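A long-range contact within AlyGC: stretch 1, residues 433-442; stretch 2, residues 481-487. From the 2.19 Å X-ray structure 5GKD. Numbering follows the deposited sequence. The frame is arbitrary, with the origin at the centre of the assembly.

Stretch 1 433-442: DVAFGSGKHI
Stretch 2, residues 481-487: KTLTIRA

Stretch 2 is an extended strand from T482 to A487. Stretch 1 is mostly loop and enters a strand only at H441 and I442. No direct hydrogen bond crosses between them; the contact is packing plus one water, and it buries 289 Å² summed over both sides. The register is set at V434 and T482, whose CA atoms lie 6.5 Å apart. From there both run in the same general direction, bringing H441 beside R486.

Stretch 1 is extended through D433 and V434 (phi/psi -90/130 at V434). It then makes a type II beta turn from A435 to S438, with F436 at -63/132 and G437 at 73/16. The positive phi favours glycine. S438, chi1 p, closes the turn: its OG donates to A435 O at 2.7 Å, and its N makes a weak bond to the same oxygen at 3.3 Å.

K481 precedes the strand and makes no contact. T482 follows at -89/126, with CA-to-CB toward stretch 1 and chi1 m. It is buried and gives up the most area here, 81 Å². Its OG1 lies 3.7 Å from V434 CB; V434 also points toward its partner, with chi1 t. The T482 hydroxyl is hydrogen-bonded elsewhere in the structure. T482 CG2 sits 3.7 Å from F436 CD1 and 4.1 Å from A435 O. Threonine thus offers a methyl to the aromatic ring while its hydroxyl is satisfied.

L483 (-149/144) points away, as strand alternation requires, so its backbone makes the contact. L483 O is 3.6 Å from F436 CE1, at the ring edge and near its plane. F436 starts sideways, but chi1 m (-79°) and chi2 -65° bring its ring close to the strand. The ring spans T482 to T484, and F436 has 57 Å² covered.

T484 (-115/129, chi1 m) again points toward stretch 1. Its OG1 is 3.6 Å from F436 CD1. Water 1 links the turn to this hydroxyl: G437 N donates to the water at 2.9 Å, and the water is hydrogen-bonded to T484 OG1, also at 2.9 Å. G437 N and T484 OG1 are themselves 4.2 Å apart, and the water sits to one side, bridging them.

I485 (-108/111) is buried and out of reach of stretch 1. R486 (-123/132) points toward it, with chi1 to chi3 t, t, m and chi4 159°. Its side chain brings NH1 to 3.5 Å from H441 CE1, at the edge of the imidazole ring. H441 is at -98/133, with chi1 m and chi2 -122°.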

# COMPACT_ATOMS: atom_id res chain seq x y z
N ASP A 433 15.58 -15.53 14.70
CA ASP A 433 16.17 -14.99 13.48
C ASP A 433 17.16 -15.96 12.85
O ASP A 433 17.82 -16.73 13.55
CB ASP A 433 16.88 -13.66 13.76
CG ASP A 433 15.92 -12.56 14.20
OD1 ASP A 433 14.74 -12.59 13.79
OD2 ASP A 433 16.36 -11.64 14.93
N VAL A 434 17.25 -15.91 11.52
CA VAL A 434 18.31 -16.60 10.78
C VAL A 434 19.49 -15.65 10.63
O VAL A 434 19.34 -14.50 10.21
CB VAL A 434 17.82 -17.07 9.40
CG1 VAL A 434 18.98 -17.75 8.64
CG2 VAL A 434 16.66 -18.03 9.54
N ALA A 435 20.68 -16.13 10.98
CA ALA A 435 21.87 -15.30 10.90
C ALA A 435 22.40 -15.27 9.48
O ALA A 435 22.33 -16.26 8.75
CB ALA A 435 22.95 -15.82 11.84
N PHE A 436 22.95 -14.13 9.09
CA PHE A 436 23.61 -14.03 7.79
C PHE A 436 24.82 -14.96 7.75
O PHE A 436 25.63 -14.97 8.68
CB PHE A 436 24.05 -12.60 7.52
CG PHE A 436 22.95 -11.69 7.05
CD1 PHE A 436 22.32 -11.90 5.84
CD2 PHE A 436 22.58 -10.59 7.80
CE1 PHE A 436 21.31 -11.04 5.40
CE2 PHE A 436 21.60 -9.73 7.37
CZ PHE A 436 20.96 -9.96 6.17
N GLY A 437 24.93 -15.74 6.68
CA GLY A 437 26.09 -16.60 6.53
C GLY A 437 26.10 -17.81 7.44
O GLY A 437 27.15 -18.44 7.60
N SER A 438 24.97 -18.15 8.04
CA SER A 438 24.86 -19.35 8.86
C SER A 438 24.61 -20.60 8.03
O SER A 438 24.61 -21.70 8.58
CB SER A 438 23.71 -19.18 9.86
OG SER A 438 22.51 -18.92 9.17
N GLY A 439 24.36 -20.45 6.74
CA GLY A 439 24.14 -21.55 5.82
C GLY A 439 25.42 -21.96 5.12
O GLY A 439 26.51 -21.91 5.70
N LYS A 440 25.28 -22.35 3.86
CA LYS A 440 26.39 -22.86 3.06
C LYS A 440 26.74 -21.87 1.96
O LYS A 440 25.99 -20.95 1.64
CB LYS A 440 26.03 -24.21 2.45
CG LYS A 440 24.85 -24.11 1.53
CD LYS A 440 24.54 -25.42 0.85
CE LYS A 440 23.48 -25.21 -0.21
NZ LYS A 440 22.11 -25.29 0.37
N HIS A 441 27.91 -22.07 1.37
CA HIS A 441 28.38 -21.22 0.28
C HIS A 441 28.08 -21.90 -1.05
O HIS A 441 28.31 -23.10 -1.21
CB HIS A 441 29.86 -20.91 0.43
CG HIS A 441 30.16 -20.06 1.63
ND1 HIS A 441 30.79 -18.84 1.54
CD2 HIS A 441 29.89 -20.24 2.94
CE1 HIS A 441 30.90 -18.31 2.74
NE2 HIS A 441 30.36 -19.15 3.61
N ILE A 442 27.52 -21.13 -1.98
CA ILE A 442 27.15 -21.59 -3.30
C ILE A 442 27.87 -20.73 -4.32
O ILE A 442 27.76 -19.50 -4.30
CB ILE A 442 25.63 -21.51 -3.52
CG1 ILE A 442 24.89 -22.33 -2.47
CG2 ILE A 442 25.27 -21.96 -4.93
CD1 ILE A 442 23.39 -22.08 -2.45
N LYS A 481 13.98 -15.29 1.84
CA LYS A 481 14.80 -15.99 2.80
C LYS A 481 15.96 -15.07 3.20
O LYS A 481 16.10 -13.96 2.68
CB LYS A 481 15.30 -17.31 2.22
CG LYS A 481 16.36 -17.14 1.15
CD LYS A 481 16.44 -18.34 0.22
CE LYS A 481 15.29 -18.36 -0.74
NZ LYS A 481 15.43 -19.39 -1.80
N THR A 482 16.80 -15.54 4.11
CA THR A 482 17.98 -14.78 4.50
C THR A 482 19.13 -15.18 3.57
O THR A 482 19.43 -16.37 3.42
CB THR A 482 18.34 -15.03 5.97
OG1 THR A 482 17.27 -14.54 6.81
CG2 THR A 482 19.63 -14.34 6.34
N LEU A 483 19.75 -14.19 2.94
CA LEU A 483 20.70 -14.49 1.88
C LEU A 483 21.79 -13.43 1.83
O LEU A 483 21.53 -12.25 2.06
CB LEU A 483 20.00 -14.56 0.52
CG LEU A 483 20.58 -15.50 -0.52
CD1 LEU A 483 20.26 -16.95 -0.18
CD2 LEU A 483 20.05 -15.13 -1.91
N THR A 484 23.02 -13.86 1.53
CA THR A 484 24.14 -12.97 1.25
C THR A 484 24.56 -13.16 -0.20
O THR A 484 24.78 -14.29 -0.64
CB THR A 484 25.32 -13.24 2.19
OG1 THR A 484 24.94 -12.97 3.54
CG2 THR A 484 26.49 -12.35 1.83
N ILE A 485 24.67 -12.07 -0.94
CA ILE A 485 25.20 -12.08 -2.29
C ILE A 485 26.58 -11.43 -2.25
O ILE A 485 26.71 -10.23 -2.01
CB ILE A 485 24.25 -11.36 -3.27
CG1 ILE A 485 22.88 -12.04 -3.23
CG2 ILE A 485 24.84 -11.37 -4.66
CD1 ILE A 485 21.90 -11.51 -4.23
N ARG A 486 27.62 -12.24 -2.46
CA ARG A 486 29.01 -11.82 -2.29
C ARG A 486 29.79 -12.02 -3.57
O ARG A 486 29.73 -13.10 -4.17
CB ARG A 486 29.67 -12.61 -1.15
CG ARG A 486 31.15 -12.30 -0.95
CD ARG A 486 31.72 -13.14 0.17
NE ARG A 486 31.03 -12.87 1.42
CZ ARG A 486 31.00 -13.70 2.47
NH1 ARG A 486 31.64 -14.86 2.41
NH2 ARG A 486 30.34 -13.35 3.56
N ALA A 487 30.53 -11.00 -3.99
CA ALA A 487 31.44 -11.15 -5.12
C ALA A 487 32.67 -11.92 -4.69
O ALA A 487 33.25 -11.65 -3.63
CB ALA A 487 31.84 -9.79 -5.69
O HOH W 1 23.34 -15.24 4.30